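Local structure of chromosomal replication initiator protein DnaA (Helicobacter pylori, 2WP0) at residues K16-V21 and G63-E68; E27-Q32 and C55-A60; L33-N38 and D43-Y48; E68-N73 and V83-E88. The protein initiates and regulates chromosomal replication by binding the origin as ATP-DnaA, with the domain I here involved in oligomerization and binding regulators. All coordinates share one frame; numbering follows the deposited sequence.

Interaction 1 of 4, residues K16-V21 and G63-E68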
loop_
_atom_site.group_PDB
_atom_site.type_symbol
_atom_site.label_atom_id
_atom_site.label_comp_id
_atom_site.label_asym_id
_atom_site.label_seq_id
_atom_site.Cartn_x
_atom_site.Cartn_y
_atom_site.Cartn_z
ATOM N N LYS D 16 36.223 10.434 22.131
ATOM C CA LYS D 16 36.462 9.027 22.328
ATOM C C LYS D 16 36.161 8.729 23.781
ATOM O O LYS D 16 35.391 7.822 24.108
ATOM C CB LYS D 16 37.922 8.724 22.028
ATOM C CG LYS D 16 38.152 7.339 21.486
ATOM C CD LYS D 16 39.593 7.175 21.021
ATOM C CE LYS D 16 39.748 5.967 20.109
ATOM N NZ LYS D 16 39.005 4.789 20.645
ATOM N N GLN D 17 36.755 9.536 24.650
ATOM C CA GLN D 17 36.646 9.363 26.093
ATOM C C GLN D 17 35.254 9.651 26.691
ATOM O O GLN D 17 35.045 9.480 27.889
ATOM C CB GLN D 17 37.737 10.190 26.774
ATOM C CG GLN D 17 37.233 11.221 27.747
ATOM C CD GLN D 17 38.293 12.245 28.083
ATOM O OE1 GLN D 17 39.390 12.240 27.509
ATOM N NE2 GLN D 17 37.975 13.133 29.018
ATOM N N ASN D 18 34.300 10.052 25.856
ATOM C CA ASN D 18 32.952 10.370 26.334
ATOM C C ASN D 18 31.970 9.200 26.428
ATOM O O ASN D 18 31.837 8.399 25.495
ATOM C CB ASN D 18 32.312 11.503 25.520
ATOM C CG ASN D 18 30.906 11.854 26.016
ATOM O OD1 ASN D 18 29.945 11.113 25.784
ATOM N ND2 ASN D 18 30.787 12.985 26.709
ATOM N N PRO D 19 31.266 9.124 27.571
ATOM C CA PRO D 19 30.170 8.188 27.834
ATOM C C PRO D 19 29.266 7.968 26.621
ATOM O O PRO D 19 29.355 6.909 26.027
ATOM C CB PRO D 19 29.402 8.875 28.958
ATOM C CG PRO D 19 30.464 9.599 29.714
ATOM C CD PRO D 19 31.575 9.946 28.753
ATOM N N LYS D 20 28.441 8.940 26.247
ATOM C CA LYS D 20 27.375 8.685 25.276
ATOM C C LYS D 20 27.850 8.414 23.837
ATOM O O LYS D 20 27.049 8.435 22.905
ATOM C CB LYS D 20 26.331 9.809 25.309
ATOM C CG LYS D 20 24.897 9.351 24.997
ATOM C CD LYS D 20 24.195 8.766 26.225
ATOM C CE LYS D 20 22.821 8.194 25.878
ATOM N NZ LYS D 20 21.908 9.206 25.260
ATOM N N VAL D 21 29.141 8.142 23.657
ATOM C CA VAL D 21 29.671 7.741 22.336
ATOM C C VAL D 21 30.434 6.403 22.315
ATOM O O VAL D 21 31.482 6.245 22.946
ATOM C CB VAL D 21 30.575 8.821 21.711
ATOM C CG1 VAL D 21 31.433 9.489 22.774
ATOM C CG2 VAL D 21 31.452 8.196 20.639
ATOM N N GLY D 63 25.817 16.752 16.900
ATOM C CA GLY D 63 26.097 18.175 16.966
ATOM C C GLY D 63 25.953 18.704 18.368
ATOM O O GLY D 63 26.751 19.525 18.803
ATOM N N ALA D 64 24.935 18.238 19.081
ATOM C CA ALA D 64 24.704 18.718 20.441
ATOM C C ALA D 64 25.755 18.154 21.383
ATOM O O ALA D 64 26.256 18.865 22.254
ATOM C CB ALA D 64 23.326 18.355 20.915
ATOM N N LEU D 65 26.072 16.873 21.213
ATOM C CA LEU D 65 27.179 16.260 21.932
ATOM C C LEU D 65 28.456 17.046 21.760
ATOM O O LEU D 65 29.197 17.206 22.708
ATOM C CB LEU D 65 27.419 14.834 21.452
ATOM C CG LEU D 65 26.738 13.728 22.256
ATOM C CD1 LEU D 65 26.524 12.433 21.426
ATOM C CD2 LEU D 65 27.527 13.485 23.550
ATOM N N LEU D 66 28.721 17.529 20.553
ATOM C CA LEU D 66 29.953 18.275 20.300
ATOM C C LEU D 66 29.917 19.664 20.897
ATOM O O LEU D 66 30.880 20.090 21.538
ATOM C CB LEU D 66 30.232 18.407 18.827
ATOM C CG LEU D 66 30.406 17.054 18.179
ATOM C CD1 LEU D 66 31.663 16.889 17.338
ATOM C CD2 LEU D 66 30.098 15.867 19.088
ATOM N N LYS D 67 28.828 20.384 20.660
ATOM C CA LYS D 67 28.655 21.655 21.319
ATOM C C LYS D 67 28.944 21.440 22.811
ATOM O O LYS D 67 29.848 22.050 23.388
ATOM C CB LYS D 67 27.237 22.173 21.101
ATOM C CG LYS D 67 27.077 23.096 19.903
ATOM C CD LYS D 67 26.133 22.526 18.852
ATOM C CE LYS D 67 25.436 23.653 18.063
ATOM N NZ LYS D 67 24.355 23.194 17.114
ATOM N N GLU D 68 28.179 20.538 23.414
ATOM C CA GLU D 68 28.337 20.183 24.819
ATOM C C GLU D 68 29.803 20.001 25.189
ATOM O O GLU D 68 30.441 20.906 25.710
ATOM C CB GLU D 68 27.570 18.892 25.094
ATOM C CG GLU D 68 27.611 18.422 26.524
ATOM C CD GLU D 68 26.375 17.624 26.885
ATOM O OE1 GLU D 68 26.224 16.470 26.425
ATOM O OE2 GLU D 68 25.527 18.163 27.624
#
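A chi1 of -180° sets the carboxamide of Asn18 across CB from its own nitrogen and brings its OD1 up to the CD2 methyl of Leu65 on helix 52-71. Oxygen and methyl meet at van der Waals range, Asn18 OD1 lying 4.1 Å from Leu65 CD2, and the two side chains pass at a slant. The foot of Lys20 reaches the same methyl, its CB 4.2 Å from Leu65 CD2, while the poorly ordered remainder of the lysine leads away from the helix. In this six-element domain, whose helix-helix-strand-strand-helix-strand order is that of the KH-like fold of DnaA domain I, residues 16-21 join the first helix to the second and brush the third. The linker is shaped by a type I turn from Asn18 to Val21, closed by Val21 N to Asn18 O at 3.3 Å. Asn18 OD1 also accepts a weak bond from Lys20 N in the manner of an Asx turn, at 2.7 Å but bent to 118°, which ties the amide oxygen back to its own loop. Deeper in the domain, Val21 and Leu66 both pack on Phe30 of helix 23-30.

Interaction 2 of 4, residues E27-Q32 and C55-A60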
loop_
_atom_site.group_PDB
_atom_site.type_symbol
_atom_site.label_atom_id
_atom_site.label_comp_id
_atom_site.label_asym_id
_atom_site.label_seq_id
_atom_site.Cartn_x
_atom_site.Cartn_y
_atom_site.Cartn_z
ATOM N N GLU D 27 34.521 5.491 15.578
ATOM C CA GLU D 27 35.262 4.957 14.434
ATOM C C GLU D 27 34.582 5.327 13.125
ATOM O O GLU D 27 35.164 5.973 12.258
ATOM C CB GLU D 27 35.365 3.437 14.545
ATOM C CG GLU D 27 36.715 2.900 14.148
ATOM C CD GLU D 27 37.680 2.809 15.328
ATOM O OE1 GLU D 27 37.445 1.954 16.219
ATOM O OE2 GLU D 27 38.677 3.577 15.369
ATOM N N ASN D 28 33.330 4.920 13.004
ATOM C CA ASN D 28 32.555 5.164 11.804
ATOM C C ASN D 28 32.322 6.639 11.508
ATOM O O ASN D 28 32.222 7.046 10.352
ATOM C CB ASN D 28 31.211 4.442 11.898
ATOM C CG ASN D 28 31.355 2.922 11.900
ATOM O OD1 ASN D 28 30.441 2.211 12.308
ATOM N ND2 ASN D 28 32.505 2.420 11.430
ATOM N N TYR D 29 32.224 7.447 12.554
ATOM C CA TYR D 29 31.863 8.849 12.372
ATOM C C TYR D 29 33.013 9.765 12.761
ATOM O O TYR D 29 33.694 10.323 11.893
ATOM C CB TYR D 29 30.559 9.203 13.132
ATOM C CG TYR D 29 29.327 8.578 12.506
ATOM C CD1 TYR D 29 28.806 9.067 11.296
ATOM C CD2 TYR D 29 28.694 7.495 13.099
ATOM C CE1 TYR D 29 27.689 8.499 10.714
ATOM C CE2 TYR D 29 27.574 6.917 12.518
ATOM C CZ TYR D 29 27.080 7.426 11.332
ATOM O OH TYR D 29 25.984 6.844 10.759
ATOM N N PHE D 30 33.232 9.897 14.063
ATOM C CA PHE D 30 34.048 10.989 14.586
ATOM C C PHE D 30 35.486 11.035 14.068
ATOM O O PHE D 30 36.013 12.113 13.814
ATOM C CB PHE D 30 34.013 10.999 16.108
ATOM C CG PHE D 30 32.687 11.379 16.670
ATOM C CD1 PHE D 30 32.265 12.696 16.656
ATOM C CD2 PHE D 30 31.850 10.423 17.214
ATOM C CE1 PHE D 30 31.034 13.058 17.192
ATOM C CE2 PHE D 30 30.605 10.775 17.751
ATOM C CZ PHE D 30 30.207 12.091 17.744
ATOM N N SER D 31 36.109 9.874 13.907
ATOM C CA SER D 31 37.481 9.806 13.417
ATOM C C SER D 31 37.698 10.531 12.077
ATOM O O SER D 31 38.794 11.040 11.800
ATOM C CB SER D 31 37.868 8.349 13.256
ATOM O OG SER D 31 36.798 7.635 12.667
ATOM N N GLN D 32 36.642 10.568 11.259
ATOM C CA GLN D 32 36.669 11.150 9.914
ATOM C C GLN D 32 36.526 12.667 9.892
ATOM O O GLN D 32 36.611 13.301 8.834
ATOM C CB GLN D 32 35.530 10.568 9.095
ATOM C CG GLN D 32 35.521 9.054 8.986
ATOM C CD GLN D 32 34.696 8.593 7.803
ATOM O OE1 GLN D 32 34.967 8.968 6.656
ATOM N NE2 GLN D 32 33.679 7.791 8.069
ATOM N N CYS D 55 28.755 14.890 6.903
ATOM C CA CYS D 55 28.532 16.223 7.433
ATOM C C CYS D 55 27.121 16.341 8.012
ATOM O O CYS D 55 26.913 16.969 9.053
ATOM C CB CYS D 55 28.781 17.297 6.372
ATOM S SG CYS D 55 28.404 19.011 6.904
ATOM N N THR D 56 26.156 15.710 7.352
ATOM C CA THR D 56 24.761 15.821 7.766
ATOM C C THR D 56 24.401 14.899 8.925
ATOM O O THR D 56 23.731 15.324 9.871
ATOM C CB THR D 56 23.810 15.566 6.584
ATOM O OG1 THR D 56 23.923 16.648 5.662
ATOM C CG2 THR D 56 22.362 15.466 7.050
ATOM N N THR D 57 24.836 13.641 8.855
ATOM C CA THR D 57 24.489 12.661 9.893
ATOM C C THR D 57 25.147 13.002 11.210
ATOM O O THR D 57 24.507 13.033 12.264
ATOM C CB THR D 57 24.883 11.243 9.491
ATOM O OG1 THR D 57 24.245 10.926 8.243
ATOM C CG2 THR D 57 24.457 10.242 10.579
ATOM N N ILE D 58 26.440 13.268 11.131
ATOM C CA ILE D 58 27.149 13.702 12.299
ATOM C C ILE D 58 26.384 14.894 12.882
ATOM O O ILE D 58 25.934 14.830 14.031
ATOM C CB ILE D 58 28.609 14.062 11.974
ATOM C CG1 ILE D 58 29.393 12.822 11.586
ATOM C CG2 ILE D 58 29.291 14.677 13.164
ATOM C CD1 ILE D 58 30.844 13.119 11.412
ATOM N N THR D 59 26.216 15.959 12.091
ATOM C CA THR D 59 25.563 17.180 12.586
ATOM C C THR D 59 24.210 16.872 13.256
ATOM O O THR D 59 23.907 17.373 14.337
ATOM C CB THR D 59 25.349 18.240 11.487
ATOM O OG1 THR D 59 26.546 18.987 11.263
ATOM C CG2 THR D 59 24.279 19.202 11.918
ATOM N N ALA D 60 23.413 16.023 12.615
ATOM C CA ALA D 60 22.112 15.644 13.158
ATOM C C ALA D 60 22.215 14.814 14.448
ATOM O O ALA D 60 21.467 15.045 15.393
ATOM C CB ALA D 60 21.256 14.923 12.094
#
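The Tyr29 ring is the flat group that spans the gap between helix 23-30 and helix 52-71, and both of its neighbours on residues 55-60 approach it obliquely. Near the root of the side chain, Tyr29 CD1 lies 3.8 Å from Ile58 CG1, the two side chains running past one another in opposite directions. Farther out, Thr57 crosses the tyrosine at about a right angle and sets its CG2 methyl 3.7 Å from Tyr29 CE1, close to the hydroxyl end of the ring as well. The threonine torsion decides which branch does this: with chi1 at -57°, CG2 stands opposite the backbone N and is turned to the ring, while OG1 turns back to bond to Val53 O in its own helix. A second flat group, the carboxamide of Gln32, folds back on residues 28-32 of its own segment. Its NE2 donates to Asn28 O at 2.8 Å; the oxygen lies nearly in the amide plane, whereas the donor sits above the plane of the carbonyl. The Phe30 ring covers an adjoining part of the interface, meeting Tyr62 with planes at about 45° and touching Leu66. Tyr29 OH and Gln32 NE2 also bond to the backbone of another protein chain, consistent with domain I as the part that receives DnaA modulators. Tyr29 thus serves two contacts: its carbons join the two helices through apolar packing, and its hydroxyl bonds to the other chain.

Interaction 3 of 4, residues L33-N38 and D43-Y48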
loop_
_atom_site.group_PDB
_atom_site.type_symbol
_atom_site.label_atom_id
_atom_site.label_comp_id
_atom_site.label_asym_id
_atom_site.label_seq_id
_atom_site.Cartn_x
_atom_site.Cartn_y
_atom_site.Cartn_z
ATOM N N LEU D 33 36.279 13.224 11.074
ATOM C CA LEU D 33 36.075 14.646 11.288
ATOM C C LEU D 33 37.430 15.350 11.331
ATOM O O LEU D 33 38.412 14.793 11.833
ATOM C CB LEU D 33 35.379 14.806 12.635
ATOM C CG LEU D 33 34.237 15.783 12.801
ATOM C CD1 LEU D 33 33.646 16.023 11.452
ATOM C CD2 LEU D 33 33.234 15.165 13.751
ATOM N N LYS D 34 37.525 16.566 10.817
ATOM C CA LYS D 34 38.792 17.240 11.003
ATOM C C LYS D 34 38.710 18.734 11.151
ATOM O O LYS D 34 37.869 19.389 10.541
ATOM C CB LYS D 34 39.804 16.833 9.948
ATOM C CG LYS D 34 39.471 17.228 8.552
ATOM C CD LYS D 34 40.262 16.324 7.658
ATOM C CE LYS D 34 41.495 15.855 8.410
ATOM N NZ LYS D 34 41.881 14.479 8.019
ATOM N N TYR D 35 39.620 19.252 11.972
ATOM C CA TYR D 35 39.506 20.597 12.508
ATOM C C TYR D 35 39.906 21.693 11.534
ATOM O O TYR D 35 40.758 21.499 10.658
ATOM C CB TYR D 35 40.307 20.719 13.803
ATOM C CG TYR D 35 39.997 21.974 14.590
ATOM C CD1 TYR D 35 38.678 22.360 14.827
ATOM C CD2 TYR D 35 41.016 22.765 15.100
ATOM C CE1 TYR D 35 38.386 23.495 15.547
ATOM C CE2 TYR D 35 40.734 23.899 15.818
ATOM C CZ TYR D 35 39.420 24.261 16.040
ATOM O OH TYR D 35 39.148 25.404 16.758
ATOM N N ASN D 36 39.291 22.855 11.736
ATOM C CA ASN D 36 39.365 23.979 10.817
ATOM C C ASN D 36 39.730 25.271 11.559
ATOM O O ASN D 36 38.848 26.067 11.872
ATOM C CB ASN D 36 38.001 24.132 10.145
ATOM C CG ASN D 36 38.076 24.805 8.801
ATOM O OD1 ASN D 36 37.147 24.699 8.000
ATOM N ND2 ASN D 36 39.169 25.507 8.540
ATOM N N PRO D 37 41.031 25.471 11.857
ATOM C CA PRO D 37 41.528 26.651 12.583
ATOM C C PRO D 37 41.406 27.947 11.784
ATOM O O PRO D 37 41.366 29.025 12.365
ATOM C CB PRO D 37 43.002 26.311 12.841
ATOM C CG PRO D 37 43.085 24.817 12.724
ATOM C CD PRO D 37 42.096 24.474 11.654
ATOM N N ASN D 38 41.386 27.848 10.464
ATOM C CA ASN D 38 40.888 28.940 9.655
ATOM C C ASN D 38 39.385 28.790 9.808
ATOM O O ASN D 38 38.877 27.673 9.798
ATOM C CB ASN D 38 41.287 28.791 8.179
ATOM C CG ASN D 38 42.481 27.852 7.964
ATOM O OD1 ASN D 38 43.363 28.139 7.157
ATOM N ND2 ASN D 38 42.498 26.722 8.665
ATOM N N ASP D 43 34.045 31.376 19.475
ATOM C CA ASP D 43 32.659 31.110 19.839
ATOM C C ASP D 43 32.088 30.005 18.935
ATOM O O ASP D 43 30.969 29.537 19.151
ATOM C CB ASP D 43 31.809 32.396 19.771
ATOM C CG ASP D 43 31.565 32.879 18.338
ATOM O OD1 ASP D 43 31.170 32.048 17.482
ATOM O OD2 ASP D 43 31.728 34.092 18.065
ATOM N N ILE D 44 32.863 29.617 17.916
ATOM C CA ILE D 44 32.545 28.460 17.082
ATOM C C ILE D 44 33.768 27.599 16.837
ATOM O O ILE D 44 34.894 28.096 16.799
ATOM C CB ILE D 44 32.044 28.828 15.666
ATOM C CG1 ILE D 44 31.021 29.948 15.673
ATOM C CG2 ILE D 44 31.416 27.614 14.981
ATOM C CD1 ILE D 44 30.477 30.197 14.298
ATOM N N ALA D 45 33.526 26.306 16.640
ATOM C CA ALA D 45 34.530 25.391 16.097
ATOM C C ALA D 45 34.072 24.863 14.733
ATOM O O ALA D 45 32.920 24.466 14.560
ATOM C CB ALA D 45 34.801 24.237 17.062
ATOM N N PHE D 46 34.975 24.883 13.764
ATOM C CA PHE D 46 34.669 24.352 12.450
ATOM C C PHE D 46 35.403 23.037 12.222
ATOM O O PHE D 46 36.595 22.924 12.502
ATOM C CB PHE D 46 35.031 25.363 11.356
ATOM C CG PHE D 46 33.997 26.427 11.153
ATOM C CD1 PHE D 46 32.914 26.211 10.319
ATOM C CD2 PHE D 46 34.102 27.645 11.799
ATOM C CE1 PHE D 46 31.954 27.194 10.135
ATOM C CE2 PHE D 46 33.145 28.630 11.617
ATOM C CZ PHE D 46 32.070 28.404 10.786
ATOM N N PHE D 47 34.673 22.041 11.734
ATOM C CA PHE D 47 35.262 20.776 11.331
ATOM C C PHE D 47 34.895 20.481 9.888
ATOM O O PHE D 47 33.869 20.948 9.378
ATOM C CB PHE D 47 34.780 19.624 12.214
ATOM C CG PHE D 47 34.871 19.916 13.663
ATOM C CD1 PHE D 47 33.783 20.419 14.347
ATOM C CD2 PHE D 47 36.056 19.735 14.342
ATOM C CE1 PHE D 47 33.866 20.721 15.698
ATOM C CE2 PHE D 47 36.150 20.038 15.689
ATOM C CZ PHE D 47 35.050 20.529 16.370
ATOM N N TYR D 48 35.747 19.698 9.244
ATOM C CA TYR D 48 35.459 19.177 7.930
ATOM C C TYR D 48 35.069 17.709 8.040
ATOM O O TYR D 48 35.608 16.969 8.855
ATOM C CB TYR D 48 36.671 19.331 7.020
ATOM C CG TYR D 48 36.849 20.721 6.463
ATOM C CD1 TYR D 48 35.824 21.348 5.758
ATOM C CD2 TYR D 48 38.051 21.401 6.616
ATOM C CE1 TYR D 48 35.986 22.625 5.224
ATOM C CE2 TYR D 48 38.230 22.679 6.086
ATOM C CZ TYR D 48 37.191 23.286 5.389
ATOM O OH TYR D 48 37.370 24.548 4.859
#
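Asn36 reaches across to strand 44-49 along its whole length. Asn36 CB packs beside Phe46 CB at 3.4 Å; with CG turned opposite the backbone N (chi1 -155°), the amide then swings over the Tyr48 ring. Asn36 CG comes 3.5 Å from Tyr48 CE2, Asn36 OD1 lies over one face of that ring, and Asn36 ND2 stands 3.9 Å from Tyr48 CE2; amide and ring planes differ by 37°. The backbone Asn36 N gives a weak bond to Phe46 O. The two segments form the beta hairpin of domain I, with strand 34-35 at the edge of a three-stranded mixed sheet and strand 44-49 in its middle. Lys34 and Tyr48 make the hydrogen-bonded antiparallel pair, with Lys34 N to Tyr48 O at 2.8 Å and Tyr48 N bonding back to Lys34 O. Tyr35 and Phe47 form the following non-hydrogen-bonded pair on the other face, where Tyr35 CD1 lies 3.5 Å from Phe47 CE2 and the ring planes are inclined by 46°. Ala45 CB sits at the edge of the Tyr35 ring, near its plane, and Ile11 of helix 6-16 touches both side chains of the aromatic pair. Leu33 adds its CD1 methyl 3.9 Å from Phe47 CB.

Interaction 4 of 4, residues E68-N73 and V83-E88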
loop_
_atom_site.group_PDB
_atom_site.type_symbol
_atom_site.label_atom_id
_atom_site.label_comp_id
_atom_site.label_asym_id
_atom_site.label_seq_id
_atom_site.Cartn_x
_atom_site.Cartn_y
_atom_site.Cartn_z
ATOM N N GLU D 68 28.179 20.538 23.414
ATOM C CA GLU D 68 28.337 20.183 24.819
ATOM C C GLU D 68 29.803 20.001 25.189
ATOM O O GLU D 68 30.441 20.906 25.710
ATOM C CB GLU D 68 27.570 18.892 25.094
ATOM C CG GLU D 68 27.611 18.422 26.524
ATOM C CD GLU D 68 26.375 17.624 26.885
ATOM O OE1 GLU D 68 26.224 16.470 26.425
ATOM O OE2 GLU D 68 25.527 18.163 27.624
ATOM N N ILE D 69 30.317 18.810 24.910
ATOM C CA ILE D 69 31.737 18.480 25.061
ATOM C C ILE D 69 32.699 19.673 24.937
ATOM O O ILE D 69 33.596 19.832 25.767
ATOM C CB ILE D 69 32.150 17.410 24.036
ATOM C CG1 ILE D 69 31.416 16.095 24.316
ATOM C CG2 ILE D 69 33.669 17.242 24.026
ATOM C CD1 ILE D 69 31.834 14.974 23.416
ATOM N N LEU D 70 32.512 20.494 23.903
ATOM C CA LEU D 70 33.365 21.658 23.666
ATOM C C LEU D 70 33.215 22.754 24.727
ATOM O O LEU D 70 34.218 23.223 25.285
ATOM C CB LEU D 70 33.106 22.247 22.282
ATOM C CG LEU D 70 33.761 21.556 21.091
ATOM C CD1 LEU D 70 33.588 22.383 19.816
ATOM C CD2 LEU D 70 35.231 21.319 21.384
ATOM N N SER D 71 31.971 23.162 24.997
ATOM C CA SER D 71 31.682 24.195 25.998
ATOM C C SER D 71 32.208 23.822 27.380
ATOM O O SER D 71 32.649 24.683 28.145
ATOM C CB SER D 71 30.178 24.438 26.100
ATOM O OG SER D 71 29.629 24.816 24.857
ATOM N N GLN D 72 32.144 22.532 27.692
ATOM C CA GLN D 72 32.523 22.020 28.999
ATOM C C GLN D 72 34.038 21.825 29.139
ATOM O O GLN D 72 34.510 21.372 30.189
ATOM C CB GLN D 72 31.801 20.695 29.261
ATOM C CG GLN D 72 32.154 20.059 30.585
ATOM C CD GLN D 72 32.327 18.569 30.470
ATOM O OE1 GLN D 72 31.795 17.941 29.545
ATOM N NE2 GLN D 72 33.074 17.985 31.406
ATOM N N ASN D 73 34.799 22.171 28.098
ATOM C CA ASN D 73 36.259 22.043 28.143
ATOM C C ASN D 73 37.043 23.256 27.618
ATOM O O ASN D 73 36.532 24.043 26.822
ATOM C CB ASN D 73 36.701 20.768 27.421
ATOM C CG ASN D 73 36.628 19.537 28.308
ATOM O OD1 ASN D 73 37.345 19.431 29.303
ATOM N ND2 ASN D 73 35.765 18.596 27.947
ATOM N N VAL D 83 30.475 27.525 23.169
ATOM C CA VAL D 83 30.951 27.327 21.785
ATOM C C VAL D 83 30.049 26.508 20.849
ATOM O O VAL D 83 29.604 25.411 21.188
ATOM C CB VAL D 83 32.385 26.735 21.759
ATOM C CG1 VAL D 83 32.348 25.239 21.946
ATOM C CG2 VAL D 83 33.082 27.090 20.452
ATOM N N ASP D 84 29.793 27.074 19.670
ATOM C CA ASP D 84 28.948 26.470 18.638
ATOM C C ASP D 84 29.821 25.569 17.759
ATOM O O ASP D 84 31.014 25.827 17.587
ATOM C CB ASP D 84 28.295 27.593 17.804
ATOM C CG ASP D 84 27.236 27.091 16.817
ATOM O OD1 ASP D 84 26.721 25.960 16.976
ATOM O OD2 ASP D 84 26.907 27.855 15.874
ATOM N N VAL D 85 29.247 24.499 17.216
ATOM C CA VAL D 85 29.991 23.660 16.285
ATOM C C VAL D 85 29.374 23.728 14.894
ATOM O O VAL D 85 28.145 23.712 14.740
ATOM C CB VAL D 85 30.081 22.196 16.746
ATOM C CG1 VAL D 85 30.783 22.099 18.089
ATOM C CG2 VAL D 85 28.702 21.586 16.824
ATOM N N ARG D 86 30.239 23.830 13.889
ATOM C CA ARG D 86 29.809 23.827 12.505
ATOM C C ARG D 86 30.709 22.884 11.743
ATOM O O ARG D 86 31.899 23.133 11.610
ATOM C CB ARG D 86 29.912 25.226 11.905
ATOM C CG ARG D 86 29.450 25.308 10.446
ATOM C CD ARG D 86 28.001 25.818 10.365
ATOM N NE ARG D 86 27.813 27.073 11.080
ATOM C CZ ARG D 86 26.634 27.650 11.321
ATOM N NH1 ARG D 86 25.511 27.084 10.889
ATOM N NH2 ARG D 86 26.570 28.801 12.006
ATOM N N ILE D 87 30.145 21.785 11.259
ATOM C CA ILE D 87 30.903 20.881 10.400
ATOM C C ILE D 87 30.502 21.013 8.920
ATOM O O ILE D 87 29.343 21.306 8.607
ATOM C CB ILE D 87 30.821 19.431 10.879
ATOM C CG1 ILE D 87 30.642 18.510 9.682
ATOM C CG2 ILE D 87 29.695 19.251 11.873
ATOM C CD1 ILE D 87 31.095 17.127 9.954
ATOM N N GLU D 88 31.470 20.822 8.027
ATOM C CA GLU D 88 31.259 21.049 6.604
ATOM C C GLU D 88 31.898 19.962 5.766
ATOM O O GLU D 88 32.577 19.097 6.293
ATOM C CB GLU D 88 31.885 22.373 6.201
ATOM C CG GLU D 88 31.114 23.605 6.611
ATOM C CD GLU D 88 31.951 24.870 6.461
ATOM O OE1 GLU D 88 33.043 24.931 7.067
ATOM O OE2 GLU D 88 31.533 25.800 5.736
#
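Leu70 points from the last turn of helix 52-71 at two valines, Val83, just ahead of strand 84-89, and Val85 within it, and passes each at a slant. Its chi1 of -80° places CG opposite the carbonyl carbon and directs the isobutyl group along the strand, so that the CD1 methyl of Leu70 packs on the CG1 methyl of Val85. The leucine packs on Val83 as well, although the exact placement of Val83 CG1 is doubtful. Both valines turn their CB toward the helix, whereas Asp84 between them points away. This is the return leg of a beta-alpha-beta crossover: strand 44-49 leads into helix 52-71, and the chain comes back through a loop to lay strand 84-89 parallel beside the first strand. Leu70 touches both strands, since it packs on Ala45 as well, and Met77 from the connecting loop lies against Val83. Ser71 flanks the leucine at a less buried position. Ser71 OG is 3.3 Å from Val83 N, but the angle is too poor for a bond, and the hydroxyl is instead hydrogen-bonded to Lys67 O one turn back. Beyond the helix end, Asn73 N bonds to Leu70 O at 3.1 Å, and Asn73 ND2 adds a weak bond to Ile69 O.

From the N terminus, helix 6-16 runs into the turn of interaction 1, which closes the longest loop by meeting helix 52-71. Interaction 2 lies within that loop and brings helix 23-30 to an earlier part of the same helix; interaction 3, the hairpin, lies within interaction 2 in turn. Interaction 4 opens at Glu68, which it shares with interaction 1, and follows the others in series to bring in strand 84-89. Helix 52-71 thus takes part in three of the contacts. Leu33 joins interactions 2 and 3 through Ile58, and backbone bonds between strands 44-49 and 84-89 join interactions 3 and 4 in one sheet.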